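Local coordinates for CAS6A (Thermus thermophilus, PDB 4C97), which probably acts as a Cas6 endoribonuclease that cuts precursor CRISPR RNA in antiviral defence, at residues 32-37 and 73-78; 174-180 and 199-205; 186-190 and 230-235. The protein carries 1 engineered substitution. One frame throughout, in Å; residues are numbered along the deposited sequence.

Two ferredoxin-like domains in tandem, the usual build of Cas6 proteins, make up this chain. Interaction 1 pairs the two helices of the first, while interaction 2 joins two neighbouring strands in the sheet of the second; their centres lie about 38 Å apart, on opposite sides of the chain's centre. Interaction 3 brings together two loops of the second domain beside helix 22-36, whose end takes part in interaction 1. It is about 23 Å from interaction 1 and about 25 Å from interaction 2, centre to centre, and about 9 and 13 Å between nearest atoms. Strand 176-186 runs from interaction 2 to interaction 3, where the bound sulfate sits. Residues 38-44, directly after segment 32-37, are not modelled.

Interaction 1: 32-37 and 73-78; sequences LLREVA and RLAPRL
Build 32-36 as the last turn of a helix, with Val-36 N hydrogen-bonded to Leu-32 O (2.9 Å), and 73-78 as a helix kinked at Pro-76, whose nitrogen has no proton to give to the preceding turn. The local axes cross at 120°, 10.7 Å apart at closest approach, with Val-36 and Arg-73 the nearest CA pair (6.5 Å). Leu-32 (chi1 m, chi2 t) points into the gap: its CB lies 3.9 Å from Leu-74 CD2 and its CD1 3.7 Å from Leu-78 CD2. These are the two helices covering one face of the N-terminal ferredoxin-like sheet; Leu-74 and Leu-78 also reach strand 58-65. One helical turn after Leu-32, Val-36 sets CG1 3.5 Å from Arg-73 CB. Arg-77 (chi1 t, chi2 p) folds its guanidinium over the leucine, CZ to Leu-32 CD2 3.7 Å, and at its edge forms a salt bridge with extended Glu-35, NE to OE1 3.4 Å, a weak hydrogen bond.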
ATOM      1  N   LEU A  32      -7.249  12.253  13.518  1.00 23.40           N
ATOM      2  CA  LEU A  32      -5.928  12.907  13.550  1.00 25.34           C
ATOM      3  C   LEU A  32      -5.727  13.942  12.426  1.00 26.34           C
ATOM      4  O   LEU A  32      -5.160  15.019  12.638  1.00 31.42           O
ATOM      5  CB  LEU A  32      -4.816  11.868  13.470  1.00 23.58           C
ATOM      6  CG  LEU A  32      -4.760  10.882  14.630  1.00 31.77           C
ATOM      7  CD1 LEU A  32      -3.664   9.882  14.379  1.00 33.81           C
ATOM      8  CD2 LEU A  32      -4.533  11.602  15.944  1.00 44.25           C
ATOM      9  N   LEU A  33      -6.188  13.599  11.232  1.00 30.37           N
ATOM     10  CA  LEU A  33      -6.092  14.482  10.070  1.00 39.60           C
ATOM     11  C   LEU A  33      -6.826  15.823  10.244  1.00 49.08           C
ATOM     12  O   LEU A  33      -6.225  16.887  10.073  1.00 48.95           O
ATOM     13  CB  LEU A  33      -6.663  13.772   8.855  1.00 48.42           C
ATOM     14  CG  LEU A  33      -5.951  14.019   7.538  1.00 55.55           C
ATOM     15  CD1 LEU A  33      -4.538  13.471   7.602  1.00 51.49           C
ATOM     16  CD2 LEU A  33      -6.740  13.365   6.422  1.00 55.84           C
ATOM     17  N   ARG A  34      -8.118  15.755  10.574  1.00 50.13           N
ATOM     18  CA  ARG A  34      -8.988  16.926  10.713  1.00 51.91           C
ATOM     19  C   ARG A  34      -8.313  17.928  11.643  1.00 55.67           C
ATOM     20  O   ARG A  34      -8.459  19.144  11.513  1.00 62.02           O
ATOM     21  CB  ARG A  34     -10.362  16.523  11.297  1.00 48.60           C
ATOM     22  CG  ARG A  34     -11.251  15.592  10.430  1.00 54.35           C
ATOM     23  CD  ARG A  34     -12.447  15.018  11.250  1.00 54.10           C
ATOM     24  NE  ARG A  34     -12.719  13.589  11.012  1.00 53.09           N
ATOM     25  CZ  ARG A  34     -13.048  12.701  11.958  1.00 57.58           C
ATOM     26  NH1 ARG A  34     -13.164  13.069  13.228  1.00 51.13           N
ATOM     27  NH2 ARG A  34     -13.261  11.422  11.633  1.00 61.35           N
ATOM     28  N   GLU A  35      -7.551  17.384  12.579  1.00 45.99           N
ATOM     29  CA  GLU A  35      -6.849  18.175  13.563  1.00 46.51           C
ATOM     30  C   GLU A  35      -5.545  18.740  13.013  1.00 53.28           C
ATOM     31  O   GLU A  35      -5.396  19.958  12.888  1.00 62.91           O
ATOM     32  CB  GLU A  35      -6.551  17.298  14.771  1.00 42.35           C
ATOM     33  CG  GLU A  35      -5.597  17.906  15.773  1.00 61.91           C
ATOM     34  CD  GLU A  35      -5.450  17.047  17.017  1.00 72.93           C
ATOM     35  OE1 GLU A  35      -5.190  15.832  16.881  1.00 69.27           O
ATOM     36  OE2 GLU A  35      -5.613  17.589  18.132  1.00 83.23           O
ATOM     37  N   VAL A  36      -4.597  17.859  12.689  1.00 41.43           N
ATOM     38  CA  VAL A  36      -3.247  18.315  12.361  1.00 43.34           C
ATOM     39  C   VAL A  36      -3.068  18.737  10.892  1.00 48.77           C
ATOM     40  O   VAL A  36      -2.240  19.593  10.589  1.00 56.19           O
ATOM     41  CB  VAL A  36      -2.182  17.267  12.757  1.00 52.45           C
ATOM     42  CG1 VAL A  36      -0.796  17.822  12.531  1.00 56.79           C
ATOM     43  CG2 VAL A  36      -2.330  16.879  14.219  1.00 54.90           C
ATOM     44  N   ALA A  37      -3.850  18.155   9.987  1.00 46.41           N
ATOM     45  CA  ALA A  37      -3.727  18.448   8.558  1.00 42.39           C
ATOM     46  C   ALA A  37      -5.104  18.570   7.899  1.00 47.62           C
ATOM     47  O   ALA A  37      -5.791  19.593   8.058  1.00 54.60           O
ATOM     48  CB  ALA A  37      -2.896  17.368   7.871  1.00 43.48           C
ATOM     49  N   ARG A  73       3.930  16.264   9.991  1.00 30.20           N
ATOM     50  CA  ARG A  73       2.857  16.575  10.920  1.00 34.29           C
ATOM     51  C   ARG A  73       2.302  15.387  11.694  1.00 34.14           C
ATOM     52  O   ARG A  73       1.979  15.525  12.879  1.00 31.74           O
ATOM     53  CB  ARG A  73       1.736  17.267  10.189  1.00 35.39           C
ATOM     54  CG  ARG A  73       2.098  18.644   9.771  1.00 47.72           C
ATOM     55  CD  ARG A  73       1.044  19.203   8.849  1.00 54.70           C
ATOM     56  NE  ARG A  73       1.359  20.562   8.426  1.00 66.12           N
ATOM     57  CZ  ARG A  73       2.420  20.905   7.698  1.00 71.75           C
ATOM     58  NH1 ARG A  73       3.298  19.993   7.290  1.00 69.48           N
ATOM     59  NH2 ARG A  73       2.607  22.178   7.379  1.00 73.26           N
ATOM     60  N   LEU A  74       2.187  14.232  11.043  1.00 32.76           N
ATOM     61  CA  LEU A  74       1.503  13.105  11.660  1.00 27.65           C
ATOM     62  C   LEU A  74       2.401  12.196  12.484  1.00 33.62           C
ATOM     63  O   LEU A  74       1.955  11.678  13.512  1.00 32.77           O
ATOM     64  CB  LEU A  74       0.764  12.280  10.613  1.00 34.67           C
ATOM     65  CG  LEU A  74      -0.646  12.784  10.333  1.00 40.31           C
ATOM     66  CD1 LEU A  74      -1.121  12.251   9.013  1.00 39.25           C
ATOM     67  CD2 LEU A  74      -1.575  12.350  11.431  1.00 48.73           C
ATOM     68  N   ALA A  75       3.648  11.992  12.046  1.00 27.26           N
ATOM     69  CA  ALA A  75       4.515  11.043  12.737  1.00 32.75           C
ATOM     70  C   ALA A  75       4.629  11.355  14.226  1.00 28.23           C
ATOM     71  O   ALA A  75       4.396  10.470  15.053  1.00 34.38           O
ATOM     72  CB  ALA A  75       5.904  10.956  12.064  1.00 37.88           C
ATOM     73  N   PRO A  76       4.939  12.619  14.588  1.00 35.99           N
ATOM     74  CA  PRO A  76       5.039  12.934  16.019  1.00 36.51           C
ATOM     75  C   PRO A  76       3.741  12.658  16.761  1.00 33.63           C
ATOM     76  O   PRO A  76       3.750  12.221  17.910  1.00 31.06           O
ATOM     77  CB  PRO A  76       5.346  14.443  16.035  1.00 42.50           C
ATOM     78  CG  PRO A  76       5.837  14.761  14.680  1.00 43.82           C
ATOM     79  CD  PRO A  76       5.139  13.817  13.753  1.00 37.09           C
ATOM     80  N   ARG A  77       2.619  12.914  16.102  1.00 36.67           N
ATOM     81  CA  ARG A  77       1.323  12.683  16.720  1.00 40.45           C
ATOM     82  C   ARG A  77       1.085  11.175  16.870  1.00 28.10           C
ATOM     83  O   ARG A  77       0.557  10.725  17.879  1.00 28.43           O
ATOM     84  CB  ARG A  77       0.225  13.349  15.889  1.00 48.58           C
ATOM     85  CG  ARG A  77      -1.168  13.223  16.461  1.00 49.65           C
ATOM     86  CD  ARG A  77      -1.425  14.218  17.586  1.00 56.85           C
ATOM     87  NE  ARG A  77      -2.696  13.940  18.252  1.00 59.41           N
ATOM     88  CZ  ARG A  77      -2.910  12.891  19.042  1.00 59.10           C
ATOM     89  NH1 ARG A  77      -1.937  12.012  19.273  1.00 47.13           N
ATOM     90  NH2 ARG A  77      -4.100  12.716  19.601  1.00 67.83           N
ATOM     91  N   LEU A  78       1.514  10.391  15.880  1.00 26.86           N
ATOM     92  CA  LEU A  78       1.407   8.938  15.997  1.00 25.86           C
ATOM     93  C   LEU A  78       2.305   8.435  17.119  1.00 26.79           C
ATOM     94  O   LEU A  78       1.875   7.632  17.937  1.00 31.09           O
ATOM     95  CB  LEU A  78       1.719   8.240  14.677  1.00 24.62           C
ATOM     96  CG  LEU A  78       0.697   8.465  13.561  1.00 23.96           C
ATOM     97  CD1 LEU A  78       1.230   7.916  12.240  1.00 25.96           C
ATOM     98  CD2 LEU A  78      -0.644   7.835  13.891  1.00 23.93           C
TER

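Interaction 2: 174-180 and 199-205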
ATOM      1  N   ARG A 174       2.342  -3.789 -22.331  1.00 16.12           N
ATOM      2  CA  ARG A 174       3.160  -4.935 -22.725  1.00 15.11           C
ATOM      3  C   ARG A 174       3.411  -5.927 -21.582  1.00 16.54           C
ATOM      4  O   ARG A 174       3.674  -7.113 -21.820  1.00 16.75           O
ATOM      5  CB  ARG A 174       4.468  -4.476 -23.374  1.00 15.21           C
ATOM      6  CG  ARG A 174       5.166  -5.577 -24.126  1.00 24.07           C
ATOM      7  CD  ARG A 174       6.296  -5.059 -25.019  1.00 23.38           C
ATOM      8  NE  ARG A 174       7.501  -4.712 -24.260  1.00 23.44           N
ATOM      9  CZ  ARG A 174       8.021  -3.487 -24.155  1.00 26.88           C
ATOM     10  NH1 ARG A 174       7.457  -2.436 -24.738  1.00 25.10           N
ATOM     11  NH2 ARG A 174       9.122  -3.309 -23.453  1.00 22.75           N
ATOM     12  N   THR A 175       3.321  -5.457 -20.344  1.00 13.26           N
ATOM     13  CA  THR A 175       3.576  -6.337 -19.205  1.00 12.34           C
ATOM     14  C   THR A 175       2.596  -7.487 -19.214  1.00 12.10           C
ATOM     15  O   THR A 175       1.395  -7.293 -19.439  1.00 15.21           O
ATOM     16  CB  THR A 175       3.514  -5.599 -17.856  1.00 11.90           C
ATOM     17  OG1 THR A 175       4.428  -4.510 -17.873  1.00 14.57           O
ATOM     18  CG2 THR A 175       3.894  -6.523 -16.688  1.00 13.67           C
ATOM     19  N   THR A 176       3.121  -8.685 -18.979  1.00 12.15           N
ATOM     20  CA  THR A 176       2.317  -9.891 -18.919  1.00 13.46           C
ATOM     21  C   THR A 176       2.395 -10.504 -17.525  1.00 13.83           C
ATOM     22  O   THR A 176       3.033  -9.959 -16.615  1.00 11.79           O
ATOM     23  CB  THR A 176       2.725 -10.914 -20.006  1.00 20.94           C
ATOM     24  OG1 THR A 176       1.733 -11.932 -20.080  1.00 14.83           O
ATOM     25  CG2 THR A 176       4.079 -11.553 -19.709  1.00 16.76           C
ATOM     26  N   VAL A 177       1.739 -11.636 -17.359  1.00 12.15           N
ATOM     27  CA  VAL A 177       1.800 -12.389 -16.139  1.00 11.05           C
ATOM     28  C   VAL A 177       2.518 -13.689 -16.374  1.00 12.25           C
ATOM     29  O   VAL A 177       2.131 -14.468 -17.236  1.00 14.73           O
ATOM     30  CB  VAL A 177       0.392 -12.652 -15.569  1.00 11.93           C
ATOM     31  CG1 VAL A 177       0.457 -13.644 -14.446  1.00 12.14           C
ATOM     32  CG2 VAL A 177      -0.252 -11.345 -15.078  1.00 12.64           C
ATOM     33  N   ARG A 178       3.581 -13.922 -15.615  1.00 12.69           N
ATOM     34  CA  ARG A 178       4.313 -15.178 -15.659  1.00 15.10           C
ATOM     35  C   ARG A 178       3.664 -16.237 -14.764  1.00 18.18           C
ATOM     36  O   ARG A 178       3.582 -17.396 -15.136  1.00 16.29           O
ATOM     37  CB  ARG A 178       5.782 -14.984 -15.250  1.00 15.41           C
ATOM     38  CG  ARG A 178       6.530 -16.285 -15.034  1.00 34.08           C
ATOM     39  CD  ARG A 178       7.874 -16.016 -14.413  1.00 46.41           C
ATOM     40  NE  ARG A 178       8.752 -15.372 -15.376  1.00 48.94           N
ATOM     41  CZ  ARG A 178       9.894 -14.778 -15.059  1.00 59.60           C
ATOM     42  NH1 ARG A 178      10.292 -14.735 -13.792  1.00 67.71           N
ATOM     43  NH2 ARG A 178      10.635 -14.227 -16.006  1.00 49.14           N
ATOM     44  N   SER A 179       3.235 -15.853 -13.566  1.00 14.71           N
ATOM     45  CA  SER A 179       2.536 -16.775 -12.690  1.00 13.61           C
ATOM     46  C   SER A 179       1.539 -16.052 -11.799  1.00 11.40           C
ATOM     47  O   SER A 179       1.675 -14.852 -11.512  1.00 11.11           O
ATOM     48  CB  SER A 179       3.502 -17.570 -11.822  1.00 15.71           C
ATOM     49  OG  SER A 179       4.262 -16.706 -11.019  1.00 21.15           O
ATOM     50  N   LEU A 180       0.545 -16.808 -11.354  1.00 11.68           N
ATOM     51  CA  LEU A 180      -0.456 -16.282 -10.430  1.00 11.02           C
ATOM     52  C   LEU A 180      -0.925 -17.388  -9.528  1.00 11.98           C
ATOM     53  O   LEU A 180      -1.131 -18.514  -9.977  1.00 13.83           O
ATOM     54  CB  LEU A 180      -1.635 -15.686 -11.191  1.00 10.82           C
ATOM     55  CG  LEU A 180      -2.878 -15.205 -10.449  1.00 13.39           C
ATOM     56  CD1 LEU A 180      -3.524 -14.081 -11.250  1.00 16.45           C
ATOM     57  CD2 LEU A 180      -3.897 -16.323 -10.186  1.00 13.16           C
ATOM     58  N   ARG A 199      -0.267 -14.183  -4.812  1.00 10.56           N
ATOM     59  CA  ARG A 199       0.992 -13.758  -5.396  1.00  9.90           C
ATOM     60  C   ARG A 199       0.885 -13.757  -6.907  1.00 10.29           C
ATOM     61  O   ARG A 199       0.388 -14.728  -7.503  1.00 13.05           O
ATOM     62  CB  ARG A 199       2.102 -14.714  -4.961  1.00 10.68           C
ATOM     63  CG  ARG A 199       3.469 -14.419  -5.514  1.00 25.44           C
ATOM     64  CD  ARG A 199       4.466 -15.402  -4.894  1.00 32.72           C
ATOM     65  NE  ARG A 199       5.859 -15.079  -5.174  1.00 38.51           N
ATOM     66  CZ  ARG A 199       6.490 -15.417  -6.287  1.00 40.82           C
ATOM     67  NH1 ARG A 199       5.842 -16.075  -7.234  1.00 47.77           N
ATOM     68  NH2 ARG A 199       7.765 -15.092  -6.457  1.00 48.45           N
ATOM     69  N   VAL A 200       1.356 -12.675  -7.521  1.00  9.81           N
ATOM     70  CA  VAL A 200       1.416 -12.619  -8.979  1.00  9.54           C
ATOM     71  C   VAL A 200       2.828 -12.198  -9.391  1.00 10.91           C
ATOM     72  O   VAL A 200       3.393 -11.285  -8.804  1.00 12.39           O
ATOM     73  CB  VAL A 200       0.388 -11.618  -9.550  1.00  9.10           C
ATOM     74  CG1 VAL A 200       0.436 -11.657 -11.067  1.00  9.75           C
ATOM     75  CG2 VAL A 200      -1.025 -11.940  -9.060  1.00 10.05           C
ATOM     76  N   VAL A 201       3.390 -12.881 -10.394  1.00 11.07           N
ATOM     77  CA  VAL A 201       4.655 -12.435 -10.969  1.00 11.84           C
ATOM     78  C   VAL A 201       4.393 -11.840 -12.356  1.00 10.19           C
ATOM     79  O   VAL A 201       3.941 -12.523 -13.266  1.00 10.88           O
ATOM     80  CB  VAL A 201       5.677 -13.568 -11.040  1.00 13.33           C
ATOM     81  CG1 VAL A 201       7.009 -13.032 -11.551  1.00 15.89           C
ATOM     82  CG2 VAL A 201       5.852 -14.222  -9.670  1.00 12.77           C
ATOM     83  N   TYR A 202       4.694 -10.555 -12.468  1.00 10.02           N
ATOM     84  CA  TYR A 202       4.591  -9.768 -13.694  1.00 11.61           C
ATOM     85  C   TYR A 202       5.911  -9.785 -14.421  1.00 13.19           C
ATOM     86  O   TYR A 202       6.975  -9.868 -13.803  1.00 12.25           O
ATOM     87  CB  TYR A 202       4.189  -8.317 -13.370  1.00  9.09           C
ATOM     88  CG  TYR A 202       2.864  -8.283 -12.647  1.00  9.83           C
ATOM     89  CD1 TYR A 202       1.671  -8.331 -13.353  1.00 10.74           C
ATOM     90  CD2 TYR A 202       2.813  -8.263 -11.261  1.00  9.74           C
ATOM     91  CE1 TYR A 202       0.460  -8.342 -12.699  1.00  9.37           C
ATOM     92  CE2 TYR A 202       1.604  -8.267 -10.589  1.00  9.01           C
ATOM     93  CZ  TYR A 202       0.429  -8.313 -11.323  1.00  9.34           C
ATOM     94  OH  TYR A 202      -0.781  -8.356 -10.696  1.00 11.00           O
ATOM     95  N   HIS A 203       5.838  -9.724 -15.745  1.00 11.85           N
ATOM     96  CA  HIS A 203       7.030  -9.771 -16.555  1.00 11.07           C
ATOM     97  C   HIS A 203       6.847  -8.852 -17.742  1.00 14.91           C
ATOM     98  O   HIS A 203       5.821  -8.930 -18.433  1.00 15.00           O
ATOM     99  CB  HIS A 203       7.267 -11.184 -17.033  1.00 12.07           C
ATOM    100  CG  HIS A 203       8.360 -11.284 -18.038  1.00 16.89           C
ATOM    101  ND1 HIS A 203       9.682 -11.119 -17.701  1.00 18.85           N
ATOM    102  CD2 HIS A 203       8.331 -11.515 -19.369  1.00 18.51           C
ATOM    103  CE1 HIS A 203      10.430 -11.252 -18.783  1.00 20.98           C
ATOM    104  NE2 HIS A 203       9.630 -11.488 -19.811  1.00 22.41           N
ATOM    105  N   LEU A 204       7.836  -7.996 -17.978  1.00 14.04           N
ATOM    106  CA  LEU A 204       7.818  -7.063 -19.097  1.00 12.94           C
ATOM    107  C   LEU A 204       8.820  -7.499 -20.165  1.00 14.90           C
ATOM    108  O   LEU A 204      10.039  -7.311 -20.008  1.00 15.51           O
ATOM    109  CB  LEU A 204       8.154  -5.647 -18.614  1.00 15.48           C
ATOM    110  CG  LEU A 204       8.206  -4.567 -19.694  1.00 13.83           C
ATOM    111  CD1 LEU A 204       6.978  -4.591 -20.580  1.00 16.90           C
ATOM    112  CD2 LEU A 204       8.386  -3.187 -19.072  1.00 17.87           C
ATOM    113  N   PRO A 205       8.318  -8.096 -21.257  1.00 14.65           N
ATOM    114  CA  PRO A 205       9.215  -8.550 -22.317  1.00 20.45           C
ATOM    115  C   PRO A 205       9.979  -7.394 -22.915  1.00 16.91           C
ATOM    116  O   PRO A 205       9.410  -6.319 -23.135  1.00 17.91           O
ATOM    117  CB  PRO A 205       8.257  -9.136 -23.367  1.00 20.61           C
ATOM    118  CG  PRO A 205       7.018  -9.444 -22.617  1.00 19.77           C
ATOM    119  CD  PRO A 205       6.912  -8.413 -21.544  1.00 16.05           C
TER
HETATM  120  O   HOH W   1       2.694 -16.638  -8.489  1.00 21.31           O
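Val-177 lays its CG1 against Val-200 CG1 and its CG2 against Tyr-202 CE1, both at 3.9 Å, on the face of the sheet that helix 144-158 covers. Here strands 176-186 and 199-203 pair antiparallel within the C-terminal ferredoxin-like domain, and a classic beta bulge interrupts them: Arg-178 and Ser-179 both face Val-201. Val-201 O accepts from Arg-178 N at 2.8 Å and, weakly, from Ser-179 N at 3.4 Å, so the register slips by one residue while the chain turns a corner. Before the bulge, Thr-176 and His-203 form a hydrogen-bonded pair, Thr-176 N to His-203 O 2.8 Å, His-203 N to Thr-176 O 2.9 Å; beyond it, Val-201 N reaches Ser-179 O at 2.8 Å. On the face with His-203, Asp-121 of the next strand binds both that imidazole and the Arg-178 guanidinium. At one end Arg-174 NE donates to Pro-205 O (2.7 Å); at the other a water joins Ser-179 OG (3.0 Å) to Arg-199 O (3.2 Å).

Interaction 3: 186-190 and 230-235; sequences PARTE and KTSLGY. With SO4 (sulfate ion), chain C.
Two hydroxyls meet between the loops: Thr-189 OG1 lies 2.7 Å from Tyr-235 OH, at the edge of the tyrosine ring, and donates to the carboxylate of its own neighbour, Glu-190 OE2, also at 2.7 Å. Set Thr-189 with chi1 p in a type I turn from Ala-187 to Glu-190, closed by Glu-190 N to Ala-187 O at 2.9 Å. Tyr-235 (chi1 m) points its ring at this turn, CE1 3.5 Å from Ala-187 CB; Phe-131 meets its ring edge-to-face. Glu-190, m at chi1 and chi2, curls so that OE2 comes 3.8 Å from Leu-233 CD1 and OE1 3.5 Å from Lys-230 CE. Lys-230 has left-handed backbone angles (59/38), and a short 3-10 turn follows. At Gly-234 (92/-2) a CB would collide with the preceding carbonyl. Lys-230 NZ donates to sulfate O2 at 2.8 Å, and Arg-26 also binds the ion, which probably came from the crystallisation liquor. Segment 230-235 belongs to the glycine-rich loop characteristic of Cas6 and other RAMP proteins.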
ATOM      1  N   PRO A 186     -14.145 -11.769   0.352  1.00 18.97           N
ATOM      2  CA  PRO A 186     -15.085 -10.646   0.390  1.00 17.41           C
ATOM      3  C   PRO A 186     -14.522  -9.405   1.043  1.00 14.08           C
ATOM      4  O   PRO A 186     -13.758  -9.477   2.003  1.00 14.98           O
ATOM      5  CB  PRO A 186     -16.233 -11.178   1.256  1.00 26.08           C
ATOM      6  CG  PRO A 186     -16.184 -12.650   1.109  1.00 32.60           C
ATOM      7  CD  PRO A 186     -14.694 -12.964   1.018  1.00 26.77           C
ATOM      8  N   ALA A 187     -14.895  -8.261   0.497  1.00 15.63           N
ATOM      9  CA  ALA A 187     -14.573  -6.972   1.086  1.00 14.00           C
ATOM     10  C   ALA A 187     -15.798  -6.547   1.864  1.00 13.52           C
ATOM     11  O   ALA A 187     -16.754  -6.035   1.298  1.00 14.31           O
ATOM     12  CB  ALA A 187     -14.252  -5.978   0.004  1.00 11.78           C
ATOM     13  N   ARG A 188     -15.767  -6.787   3.168  1.00 14.03           N
ATOM     14  CA  ARG A 188     -16.989  -6.775   3.962  1.00 15.48           C
ATOM     15  C   ARG A 188     -17.569  -5.374   4.160  1.00 15.79           C
ATOM     16  O   ARG A 188     -18.742  -5.244   4.506  1.00 17.62           O
ATOM     17  CB  ARG A 188     -16.769  -7.484   5.308  1.00 23.73           C
ATOM     18  CG  ARG A 188     -16.543  -9.010   5.237  1.00 29.00           C
ATOM     19  CD  ARG A 188     -17.800  -9.821   4.858  1.00 63.47           C
ATOM     20  NE  ARG A 188     -17.629 -11.264   5.083  1.00 62.23           N
ATOM     21  CZ  ARG A 188     -18.239 -12.226   4.387  1.00 66.67           C
ATOM     22  NH1 ARG A 188     -19.062 -11.927   3.393  1.00 64.45           N
ATOM     23  NH2 ARG A 188     -18.019 -13.503   4.678  1.00 69.06           N
ATOM     24  N   THR A 189     -16.774  -4.325   3.933  1.00 14.75           N
ATOM     25  CA  THR A 189     -17.291  -2.961   4.015  1.00 15.17           C
ATOM     26  C   THR A 189     -18.015  -2.549   2.739  1.00 15.44           C
ATOM     27  O   THR A 189     -18.656  -1.515   2.692  1.00 16.15           O
ATOM     28  CB  THR A 189     -16.154  -1.941   4.249  1.00 14.22           C
ATOM     29  OG1 THR A 189     -15.235  -2.026   3.166  1.00 15.80           O
ATOM     30  CG2 THR A 189     -15.420  -2.241   5.543  1.00 16.86           C
ATOM     31  N   GLU A 190     -17.909  -3.372   1.703  1.00 15.07           N
ATOM     32  CA  GLU A 190     -18.412  -3.012   0.388  1.00 15.37           C
ATOM     33  C   GLU A 190     -19.594  -3.861  -0.004  1.00 18.55           C
ATOM     34  O   GLU A 190     -19.875  -4.894   0.613  1.00 17.30           O
ATOM     35  CB  GLU A 190     -17.299  -3.172  -0.659  1.00 14.63           C
ATOM     36  CG  GLU A 190     -16.057  -2.401  -0.308  1.00 12.85           C
ATOM     37  CD  GLU A 190     -16.346  -0.936  -0.047  1.00 13.29           C
ATOM     38  OE1 GLU A 190     -16.954  -0.298  -0.931  1.00 20.25           O
ATOM     39  OE2 GLU A 190     -16.005  -0.456   1.056  1.00 16.06           O
ATOM     40  N   LYS A 230      -9.728   1.773  -2.505  1.00 12.83           N
ATOM     41  CA  LYS A 230     -10.057   1.733  -1.085  1.00 13.35           C
ATOM     42  C   LYS A 230      -8.869   1.324  -0.230  1.00 11.14           C
ATOM     43  O   LYS A 230      -9.020   0.640   0.775  1.00  9.43           O
ATOM     44  CB  LYS A 230     -11.293   0.864  -0.857  1.00 11.78           C
ATOM     45  CG  LYS A 230     -12.401   1.343  -1.772  1.00 18.99           C
ATOM     46  CD  LYS A 230     -13.716   1.582  -1.097  1.00 26.01           C
ATOM     47  CE  LYS A 230     -14.736   2.133  -2.090  1.00 25.89           C
ATOM     48  NZ  LYS A 230     -14.789   3.627  -2.057  1.00 33.46           N
ATOM     49  N   THR A 231      -7.680   1.787  -0.611  1.00 11.76           N
ATOM     50  CA  THR A 231      -6.522   1.569   0.232  1.00 10.29           C
ATOM     51  C   THR A 231      -6.658   2.319   1.571  1.00 10.37           C
ATOM     52  O   THR A 231      -5.950   2.009   2.518  1.00 10.81           O
ATOM     53  CB  THR A 231      -5.228   1.971  -0.472  1.00  8.64           C
ATOM     54  OG1 THR A 231      -5.307   3.338  -0.915  1.00 11.14           O
ATOM     55  CG2 THR A 231      -4.980   1.073  -1.637  1.00 12.11           C
ATOM     56  N   SER A 232      -7.572   3.286   1.639  1.00 10.52           N
ATOM     57  CA  SER A 232      -7.821   3.998   2.890  1.00 13.31           C
ATOM     58  C   SER A 232      -8.543   3.100   3.897  1.00 10.24           C
ATOM     59  O   SER A 232      -8.635   3.438   5.100  1.00 10.55           O
ATOM     60  CB  SER A 232      -8.616   5.287   2.644  1.00 17.53           C
ATOM     61  OG  SER A 232      -9.940   4.995   2.220  1.00 15.32           O
ATOM     62  N   LEU A 233      -9.061   1.974   3.418  1.00 10.86           N
ATOM     63  CA  LEU A 233      -9.773   1.028   4.271  1.00 10.59           C
ATOM     64  C   LEU A 233      -9.012  -0.267   4.473  1.00 10.23           C
ATOM     65  O   LEU A 233      -9.557  -1.234   4.996  1.00 14.16           O
ATOM     66  CB  LEU A 233     -11.188   0.746   3.730  1.00 11.41           C
ATOM     67  CG  LEU A 233     -12.131   1.942   3.755  1.00 12.14           C
ATOM     68  CD1 LEU A 233     -13.412   1.587   2.972  1.00 14.75           C
ATOM     69  CD2 LEU A 233     -12.494   2.325   5.169  1.00 14.63           C
ATOM     70  N   GLY A 234      -7.730  -0.281   4.109  1.00  8.85           N
ATOM     71  CA  GLY A 234      -6.919  -1.453   4.365  1.00  8.50           C
ATOM     72  C   GLY A 234      -6.866  -2.469   3.246  1.00 10.12           C
ATOM     73  O   GLY A 234      -6.174  -3.481   3.373  1.00  9.79           O
ATOM     74  N   TYR A 235      -7.601  -2.205   2.168  1.00  9.03           N
ATOM     75  CA  TYR A 235      -7.591  -3.078   0.995  1.00 10.30           C
ATOM     76  C   TYR A 235      -6.320  -2.793   0.203  1.00  8.59           C
ATOM     77  O   TYR A 235      -5.702  -1.711   0.314  1.00 10.24           O
ATOM     78  CB  TYR A 235      -8.831  -2.849   0.125  1.00 11.00           C
ATOM     79  CG  TYR A 235     -10.106  -3.185   0.868  1.00  9.37           C
ATOM     80  CD1 TYR A 235     -10.392  -4.498   1.212  1.00 12.29           C
ATOM     81  CD2 TYR A 235     -11.001  -2.197   1.240  1.00  9.64           C
ATOM     82  CE1 TYR A 235     -11.532  -4.818   1.893  1.00 14.76           C
ATOM     83  CE2 TYR A 235     -12.160  -2.510   1.906  1.00 11.40           C
ATOM     84  CZ  TYR A 235     -12.415  -3.829   2.243  1.00 15.25           C
ATOM     85  OH  TYR A 235     -13.573  -4.190   2.924  1.00 15.12           O
TER
HETATM   86  S   SO4 C1240     -15.427   5.579   0.708  1.00 26.89           S
HETATM   87  O1  SO4 C1240     -14.600   4.415   0.918  1.00 28.62           O
HETATM   88  O2  SO4 C1240     -16.298   5.286  -0.420  1.00 36.80           O
HETATM   89  O3  SO4 C1240     -16.184   5.840   1.921  1.00 24.75           O
HETATM   90  O4  SO4 C1240     -14.610   6.752   0.433  1.00 40.14           O